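Local coordinates for CMP/dCMP-type deaminase domain-containing protein (Aspergillus oryzae RIB40, PDB 7DRY) that probably catalyses a zinc-dependent hydrolytic deamination step of riboflavin biosynthesis, using the cytidine deaminase fold, at residues T60-Q64 with C112-I116; T98-C102 with E136-F140; V48-Y52 with C65-Y70. All coordinates share one frame; numbering follows the deposited sequence.

How the interactions relate
Interactions 1 and 2 show how a metal site can be assembled from distant parts of a chain. From the N terminus, strand 46-52 comes first, and interaction 3 sets helix 62-73 on this edge strand, closing a short loop. Residues 60-64, inside that loop, begin interaction 1, which closes at 112-116 and joins the starts of helices 62-73 and 112-117; interactions 1 and 3 therefore cross. Interaction 2 opens within the span of interaction 1 and closes beyond it, so these also cross; it joins the loops after strands 91-97 and 127-132. Interactions 1 and 2 meet at the zinc ion. Interactions 2 and 3 follow in series, centres about 17 Å apart.

Interaction 1 (T60-Q64 with C112-I116); sequences THAEQ and CVQRI. With ZN (zinc ion), chain B; SO4 (sulfate ion), chain C.
The Gln64 carboxamide lies over one face of the Arg115 guanidinium, the two planes only 14° apart, so the groups stack with an offset toward the guanidinium rim. Gln64 NE2 comes within 3.2 Å of Arg115 NH1, but both are donors and the contact is one of flat surfaces. The other polar atom of this amide, OE1, accepts the backbone N-H of His61 at 2.9 Å (His61 N to Gln64 OE1), as the N3 side chain does in a capping box, with His61 at the N-cap. A fully extended chain, chi1 and chi2 both near 178°, carries the amide back to the helix start.

The His61 ring is used along its edge. His61 ND1 binds the zinc ion at 2.0 Å, and His61 NE2 donates to sulfate O1 at 2.7 Å, in the ring plane. Both nitrogens are thus engaged, which fixes the rotation of the ring. Cys112 SG sits at the ring edge near ND1, 3.5 Å from His61 CB, and binds the same zinc ion at 2.3 Å. Zinc binding, and probably the helix N terminus as well, would favour the thiolate. Glu63, bent at chi2 (93°), turns its carboxylate alongside this cysteine, with OE2 3.5 Å from Cys112 CB. His61-Ala62-Glu63 with two cysteine ligands, Cys112 and Cys102 of a Pro-Cys pair, matches the signature of zinc-dependent deaminases; a water completes the coordination here.

Arg105 holds Gln64 OE1 and, with Asn59, Leu106 and Ser107, the sulfate, which probably comes from the crystallisation liquor and may mark a polar pocket near the metal. The contact sets the N-terminal ends of helices 62-73 and 112-117 against each other. Outside it, Glu63 packs on strand 91-97 and Val113 on helix 145-152.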
loop_
_atom_site.group_PDB
_atom_site.type_symbol
_atom_site.label_atom_id
_atom_site.label_comp_id
_atom_site.label_asym_id
_atom_site.label_seq_id
_atom_site.Cartn_x
_atom_site.Cartn_y
_atom_site.Cartn_z
ATOM N N THR A 60 1.785 8.429 9.707
ATOM C CA THR A 60 1.013 8.079 8.523
ATOM C C THR A 60 1.683 6.944 7.753
ATOM O O THR A 60 2.912 6.910 7.609
ATOM C CB THR A 60 0.826 9.292 7.598
ATOM O OG1 THR A 60 2.111 9.830 7.236
ATOM C CG2 THR A 60 -0.008 10.363 8.284
ATOM N N HIS A 61 0.868 6.023 7.250
ATOM C CA HIS A 61 1.346 4.911 6.444
ATOM C C HIS A 61 1.338 5.270 4.959
ATOM O O HIS A 61 0.752 6.265 4.536
ATOM C CB HIS A 61 0.481 3.681 6.693
ATOM C CG HIS A 61 0.753 3.014 8.003
ATOM N ND1 HIS A 61 0.285 1.754 8.304
ATOM C CD2 HIS A 61 1.425 3.439 9.100
ATOM C CE1 HIS A 61 0.676 1.421 9.522
ATOM N NE2 HIS A 61 1.362 2.431 10.031
ATOM N N ALA A 62 1.991 4.430 4.150
ATOM C CA ALA A 62 2.123 4.724 2.721
ATOM C C ALA A 62 0.771 4.748 2.020
ATOM O O ALA A 62 0.487 5.659 1.224
ATOM C CB ALA A 62 3.018 3.680 2.062
ATOM N N GLU A 63 -0.057 3.720 2.257
ATOM C CA GLU A 63 -1.349 3.654 1.577
ATOM C C GLU A 63 -2.239 4.794 2.028
ATOM O O GLU A 63 -2.996 5.363 1.226
ATOM C CB GLU A 63 -2.028 2.312 1.881
ATOM C CG GLU A 63 -1.166 1.076 1.594
ATOM C CD GLU A 63 -0.389 0.580 2.814
ATOM O OE1 GLU A 63 0.500 1.285 3.319
ATOM O OE2 GLU A 63 -0.666 -0.536 3.277
ATOM N N GLN A 64 -2.163 5.121 3.320
ATOM C CA GLN A 64 -2.857 6.278 3.872
ATOM C C GLN A 64 -2.447 7.554 3.149
ATOM O O GLN A 64 -3.299 8.332 2.703
ATOM C CB GLN A 64 -2.514 6.366 5.362
ATOM C CG GLN A 64 -3.092 7.542 6.127
ATOM C CD GLN A 64 -2.713 7.493 7.599
ATOM O OE1 GLN A 64 -1.850 6.712 8.010
ATOM N NE2 GLN A 64 -3.366 8.321 8.400
ATOM N N CYS A 112 -4.779 0.235 7.298
ATOM C CA CYS A 112 -4.755 0.562 5.878
ATOM C C CYS A 112 -5.769 -0.272 5.104
ATOM O O CYS A 112 -6.373 0.216 4.147
ATOM C CB CYS A 112 -3.346 0.303 5.356
ATOM S SG CYS A 112 -2.206 1.631 5.783
ATOM N N VAL A 113 -5.983 -1.527 5.510
ATOM C CA VAL A 113 -6.961 -2.359 4.812
ATOM C C VAL A 113 -8.349 -1.742 4.903
ATOM O O VAL A 113 -9.117 -1.752 3.930
ATOM C CB VAL A 113 -6.922 -3.809 5.332
ATOM C CG1 VAL A 113 -8.142 -4.584 4.857
ATOM C CG2 VAL A 113 -5.656 -4.497 4.865
ATOM N N GLN A 114 -8.684 -1.165 6.059
ATOM C CA GLN A 114 -9.983 -0.521 6.208
ATOM C C GLN A 114 -10.087 0.729 5.341
ATOM O O GLN A 114 -11.153 1.006 4.777
ATOM C CB GLN A 114 -10.232 -0.210 7.683
ATOM C CG GLN A 114 -10.530 -1.449 8.554
ATOM C CD GLN A 114 -9.278 -2.131 9.107
ATOM O OE1 GLN A 114 -8.213 -2.100 8.495
ATOM N NE2 GLN A 114 -9.410 -2.757 10.276
ATOM N N ARG A 115 -8.994 1.498 5.222
ATOM C CA ARG A 115 -8.974 2.632 4.296
ATOM C C ARG A 115 -9.187 2.169 2.859
ATOM O O ARG A 115 -9.860 2.847 2.072
ATOM C CB ARG A 115 -7.652 3.400 4.392
ATOM C CG ARG A 115 -7.384 4.043 5.729
ATOM C CD ARG A 115 -6.048 4.805 5.695
ATOM N NE ARG A 115 -5.620 5.047 7.059
ATOM C CZ ARG A 115 -6.035 6.063 7.808
ATOM N NH1 ARG A 115 -5.623 6.164 9.063
ATOM N NH2 ARG A 115 -6.834 6.988 7.298
ATOM N N ILE A 116 -8.620 1.014 2.503
ATOM C CA ILE A 116 -8.781 0.474 1.155
ATOM C C ILE A 116 -10.213 -0.010 0.936
ATOM O O ILE A 116 -10.838 0.282 -0.091
ATOM C CB ILE A 116 -7.752 -0.645 0.921
ATOM C CG1 ILE A 116 -6.343 -0.067 0.825
ATOM C CG2 ILE A 116 -8.112 -1.468 -0.321
ATOM C CD1 ILE A 116 -5.266 -1.116 1.042
HETATM ZN ZN ZN B . -0.877 0.440 7.252
HETATM S S SO4 C . 1.490 2.084 14.057
HETATM O O1 SO4 C . 1.967 2.221 12.673
HETATM O O2 SO4 C . 2.434 2.784 14.923
HETATM O O3 SO4 C . 0.180 2.697 14.183
HETATM O O4 SO4 C . 1.443 0.657 14.322
HETATM O O HOH W 1 1.020 -1.035 6.462
#

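Interaction 2 (T98-C102 with E136-F140); sequences TMEPC and EPGTF. With ZN (zinc ion), chain B.
The carbonyl oxygen of Glu136 is approached by several groups of Met99 and Glu100 at once. Glu100 N donates to Glu136 O at 3.1 Å, a weak bond because the angle at the hydrogen is only 127°. Met99 CB lies 3.4 Å from Glu136 O, and the Met99 methyl and Glu100 CB adjoin this oxygen too. A bend at the end of the methionine chain (chi3 74°) also brings Met99 CE to Pro137 O at 3.3 Å.

In the other direction, Glu100 O receives the C-H of Pro137 CA at 3.2 Å, with an angle of 153° at the hydrogen. The two loops therefore meet backbone to backbone, by one weak N-H bond and one C-H contact. The extended Glu100 side chain runs past the Glu136 backbone, and its OE2 accepts the N-H of Cys147 in the first turn of helix 145-152.

Farther along, Cys102 CB rests against two neighbours, Pro137 CB at 4.1 Å and Thr139 CG2 at 3.8 Å. Both pack on the beta carbon of the ligand cysteine, and Cys102 SG binds the zinc ion at 2.2 Å. Gly138 is the centre of an inverse gamma turn, closed weakly from Thr139 N to Pro137 O, a tight turn that is followed by Thr139, the residue touching Cys102. His61 and Cys112 supply the remaining protein ligands, and a water also coordinates the metal. A loop after one sheet strand that carries the cysteine of the Pro-Cys motif (Pro101-Cys102), backed by the loop after the neighbouring parallel strand, belongs to the zinc site of the cytidine deaminase fold.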
loop_
_atom_site.group_PDB
_atom_site.type_symbol
_atom_site.label_atom_id
_atom_site.label_comp_id
_atom_site.label_asym_id
_atom_site.label_seq_id
_atom_site.Cartn_x
_atom_site.Cartn_y
_atom_site.Cartn_z
ATOM N N THR A 98 4.865 -1.891 -0.965
ATOM C CA THR A 98 5.978 -2.814 -0.742
ATOM C C THR A 98 5.606 -3.896 0.266
ATOM O O THR A 98 5.959 -5.063 0.079
ATOM C CB THR A 98 7.275 -2.098 -0.351
ATOM O OG1 THR A 98 7.078 -1.329 0.841
ATOM C CG2 THR A 98 7.770 -1.201 -1.481
ATOM N N MET A 99 4.885 -3.539 1.330
ATOM C CA MET A 99 4.507 -4.492 2.365
ATOM C C MET A 99 2.993 -4.676 2.401
ATOM O O MET A 99 2.235 -3.813 1.955
ATOM C CB MET A 99 5.014 -4.021 3.735
ATOM C CG MET A 99 6.535 -3.838 3.797
ATOM S SD MET A 99 7.156 -3.500 5.444
ATOM C CE MET A 99 7.006 -5.116 6.223
ATOM N N GLU A 100 2.567 -5.827 2.927
ATOM C CA GLU A 100 1.152 -6.144 3.058
ATOM C C GLU A 100 0.429 -5.013 3.796
ATOM O O GLU A 100 0.920 -4.550 4.830
ATOM C CB GLU A 100 1.018 -7.433 3.878
ATOM C CG GLU A 100 -0.406 -7.827 4.215
ATOM C CD GLU A 100 -0.460 -8.955 5.226
ATOM O OE1 GLU A 100 0.614 -9.415 5.659
ATOM O OE2 GLU A 100 -1.573 -9.376 5.602
ATOM N N PRO A 101 -0.719 -4.549 3.302
ATOM C CA PRO A 101 -1.463 -3.514 4.042
ATOM C C PRO A 101 -1.889 -3.993 5.422
ATOM O O PRO A 101 -2.347 -5.125 5.597
ATOM C CB PRO A 101 -2.680 -3.235 3.148
ATOM C CG PRO A 101 -2.722 -4.361 2.159
ATOM C CD PRO A 101 -1.323 -4.847 1.994
ATOM N N CYS A 102 -1.747 -3.112 6.404
ATOM C CA CYS A 102 -2.020 -3.499 7.778
ATOM C C CYS A 102 -3.518 -3.614 8.043
ATOM O O CYS A 102 -4.344 -2.886 7.473
ATOM C CB CYS A 102 -1.379 -2.526 8.771
ATOM S SG CYS A 102 -1.988 -0.790 8.726
ATOM N N GLU A 136 4.090 -9.430 5.188
ATOM C CA GLU A 136 4.168 -8.918 6.544
ATOM C C GLU A 136 3.748 -7.457 6.463
ATOM O O GLU A 136 4.102 -6.762 5.498
ATOM C CB GLU A 136 5.584 -9.003 7.134
ATOM C CG GLU A 136 6.121 -10.417 7.296
ATOM C CD GLU A 136 5.303 -11.254 8.262
ATOM O OE1 GLU A 136 4.677 -10.682 9.181
ATOM O OE2 GLU A 136 5.287 -12.492 8.100
ATOM N N PRO A 137 2.986 -6.975 7.436
ATOM C CA PRO A 137 2.532 -5.584 7.402
ATOM C C PRO A 137 3.632 -4.630 7.843
ATOM O O PRO A 137 4.612 -5.013 8.479
ATOM C CB PRO A 137 1.382 -5.573 8.413
ATOM C CG PRO A 137 1.769 -6.640 9.404
ATOM C CD PRO A 137 2.439 -7.716 8.590
ATOM N N GLY A 138 3.435 -3.359 7.507
ATOM C CA GLY A 138 4.339 -2.311 7.934
ATOM C C GLY A 138 4.051 -1.855 9.345
ATOM O O GLY A 138 3.828 -0.668 9.593
ATOM N N THR A 139 4.035 -2.811 10.277
ATOM C CA THR A 139 3.783 -2.574 11.690
ATOM C C THR A 139 4.536 -3.636 12.466
ATOM O O THR A 139 4.952 -4.655 11.912
ATOM C CB THR A 139 2.308 -2.767 12.062
ATOM O OG1 THR A 139 1.945 -4.137 11.846
ATOM C CG2 THR A 139 1.389 -1.847 11.280
ATOM N N PHE A 140 4.688 -3.401 13.768
ATOM C CA PHE A 140 5.281 -4.425 14.614
ATOM C C PHE A 140 4.326 -5.577 14.897
ATOM O O PHE A 140 4.773 -6.613 15.398
ATOM C CB PHE A 140 5.745 -3.814 15.938
ATOM C CG PHE A 140 6.971 -2.946 15.819
ATOM C CD1 PHE A 140 8.204 -3.494 15.491
ATOM C CD2 PHE A 140 6.894 -1.585 16.059
ATOM C CE1 PHE A 140 9.336 -2.692 15.402
ATOM C CE2 PHE A 140 8.017 -0.774 15.957
ATOM C CZ PHE A 140 9.241 -1.329 15.637
HETATM ZN ZN ZN B . -0.877 0.440 7.252
HETATM O O HOH W 1 1.020 -1.035 6.462
#

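Interaction 3 (V48-Y52 with C65-Y70); sequences VSTGY and CCLSNY
The edge strand 46-52 of the sheet packs on helix 62-73 by setting Ser49 and Thr50 against Cys66 and Asn69. Ser49 OG donates to Cys66 O at 2.8 Å, with OG placed anti to the backbone N (chi1 -167°) and therefore swung to the helix. The same oxygen also takes a weak helical bond from Tyr70 N. One turn on, Asn69 ND2 donates to Thr50 O at 2.9 Å, lying in the carbonyl plane; the same nitrogen also serves Glu55, which in turn accepts Tyr52 N. Thr50 O further takes the C-H of Cys66 CA at 3.4 Å.

Next along the strand, Gly51 CA comes within 3.9 Å of Cys66 CA, an approach possible because glycine has no beta carbon to collide with the helix backbone, and the axes approach to 6.1 Å. At the other end, where Val48 and Ser49 form a classic beta bulge facing Leu32, Val48 CG1 touches Tyr70 CE1 at 3.6 Å, and Val48 O meets the edge of that ring at CD1. Tyr70 OH is held by Val84 O. The strand and helix run at 131° to each other, a helix packed on a mixed sheet, as in the alpha-beta sandwich core of cytidine deaminases.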
loop_
_atom_site.group_PDB
_atom_site.type_symbol
_atom_site.label_atom_id
_atom_site.label_comp_id
_atom_site.label_asym_id
_atom_site.label_seq_id
_atom_site.Cartn_x
_atom_site.Cartn_y
_atom_site.Cartn_z
ATOM N N VAL A 48 -2.589 7.014 -10.725
ATOM C CA VAL A 48 -3.648 7.765 -10.073
ATOM C C VAL A 48 -3.132 8.509 -8.847
ATOM O O VAL A 48 -3.518 9.653 -8.604
ATOM C CB VAL A 48 -4.815 6.817 -9.716
ATOM C CG1 VAL A 48 -5.917 7.562 -8.944
ATOM C CG2 VAL A 48 -5.383 6.186 -10.975
ATOM N N SER A 49 -2.272 7.877 -8.053
ATOM C CA SER A 49 -1.665 8.564 -6.918
ATOM C C SER A 49 -0.447 7.780 -6.459
ATOM O O SER A 49 -0.228 6.640 -6.868
ATOM C CB SER A 49 -2.668 8.727 -5.778
ATOM O OG SER A 49 -2.164 9.647 -4.816
ATOM N N THR A 50 0.351 8.419 -5.595
ATOM C CA THR A 50 1.487 7.770 -4.942
ATOM C C THR A 50 1.543 8.243 -3.496
ATOM O O THR A 50 0.982 9.283 -3.153
ATOM C CB THR A 50 2.842 8.102 -5.609
ATOM O OG1 THR A 50 3.207 9.468 -5.328
ATOM C CG2 THR A 50 2.791 7.901 -7.122
ATOM N N GLY A 51 2.246 7.484 -2.654
ATOM C CA GLY A 51 2.495 7.940 -1.292
ATOM C C GLY A 51 3.546 7.086 -0.621
ATOM O O GLY A 51 3.922 6.016 -1.104
ATOM N N TYR A 52 4.046 7.589 0.508
ATOM C CA TYR A 52 5.023 6.841 1.284
ATOM C C TYR A 52 4.870 7.159 2.767
ATOM O O TYR A 52 4.262 8.162 3.150
ATOM C CB TYR A 52 6.458 7.112 0.804
ATOM C CG TYR A 52 6.870 8.562 0.824
ATOM C CD1 TYR A 52 6.673 9.384 -0.278
ATOM C CD2 TYR A 52 7.484 9.105 1.943
ATOM C CE1 TYR A 52 7.069 10.713 -0.248
ATOM C CE2 TYR A 52 7.873 10.429 1.981
ATOM C CZ TYR A 52 7.657 11.227 0.873
ATOM O OH TYR A 52 8.059 12.549 0.900
ATOM N N CYS A 65 -1.141 7.781 3.011
ATOM C CA CYS A 65 -0.673 8.990 2.340
ATOM C C CYS A 65 -1.062 8.990 0.867
ATOM O O CYS A 65 -1.401 10.039 0.309
ATOM C CB CYS A 65 0.840 9.080 2.485
ATOM S SG CYS A 65 1.299 9.594 4.175
ATOM N N CYS A 66 -0.998 7.831 0.214
ATOM C CA CYS A 66 -1.384 7.744 -1.192
ATOM C C CYS A 66 -2.823 8.212 -1.391
ATOM O O CYS A 66 -3.122 9.014 -2.291
ATOM C CB CYS A 66 -1.210 6.292 -1.638
ATOM S SG CYS A 66 -1.589 5.967 -3.374
ATOM N N LEU A 67 -3.729 7.726 -0.542
ATOM C CA LEU A 67 -5.133 8.114 -0.649
ATOM C C LEU A 67 -5.345 9.556 -0.214
ATOM O O LEU A 67 -6.132 10.288 -0.831
ATOM C CB LEU A 67 -5.989 7.169 0.198
ATOM C CG LEU A 67 -6.056 5.732 -0.331
ATOM C CD1 LEU A 67 -6.697 4.793 0.684
ATOM C CD2 LEU A 67 -6.797 5.664 -1.649
ATOM N N SER A 68 -4.652 9.984 0.844
ATOM C CA SER A 68 -4.840 11.343 1.334
ATOM C C SER A 68 -4.299 12.372 0.350
ATOM O O SER A 68 -4.861 13.467 0.231
ATOM C CB SER A 68 -4.143 11.485 2.680
ATOM O OG SER A 68 -4.852 10.779 3.682
ATOM N N ASN A 69 -3.209 12.054 -0.355
ATOM C CA ASN A 69 -2.710 12.959 -1.384
ATOM C C ASN A 69 -3.777 13.190 -2.444
ATOM O O ASN A 69 -4.030 14.330 -2.858
ATOM C CB ASN A 69 -1.469 12.357 -2.041
ATOM C CG ASN A 69 -0.241 12.426 -1.164
ATOM O OD1 ASN A 69 -0.147 13.246 -0.259
ATOM N ND2 ASN A 69 0.725 11.569 -1.456
ATOM N N TYR A 70 -4.429 12.108 -2.891
ATOM C CA TYR A 70 -5.482 12.236 -3.886
ATOM C C TYR A 70 -6.647 13.056 -3.341
ATOM O O TYR A 70 -7.177 13.934 -4.032
ATOM C CB TYR A 70 -5.944 10.849 -4.330
ATOM C CG TYR A 70 -6.801 10.878 -5.578
ATOM C CD1 TYR A 70 -6.235 10.803 -6.846
ATOM C CD2 TYR A 70 -8.186 10.992 -5.494
ATOM C CE1 TYR A 70 -7.013 10.830 -7.979
ATOM C CE2 TYR A 70 -8.966 11.014 -6.631
ATOM C CZ TYR A 70 -8.372 10.932 -7.869
ATOM O OH TYR A 70 -9.161 10.965 -9.005
#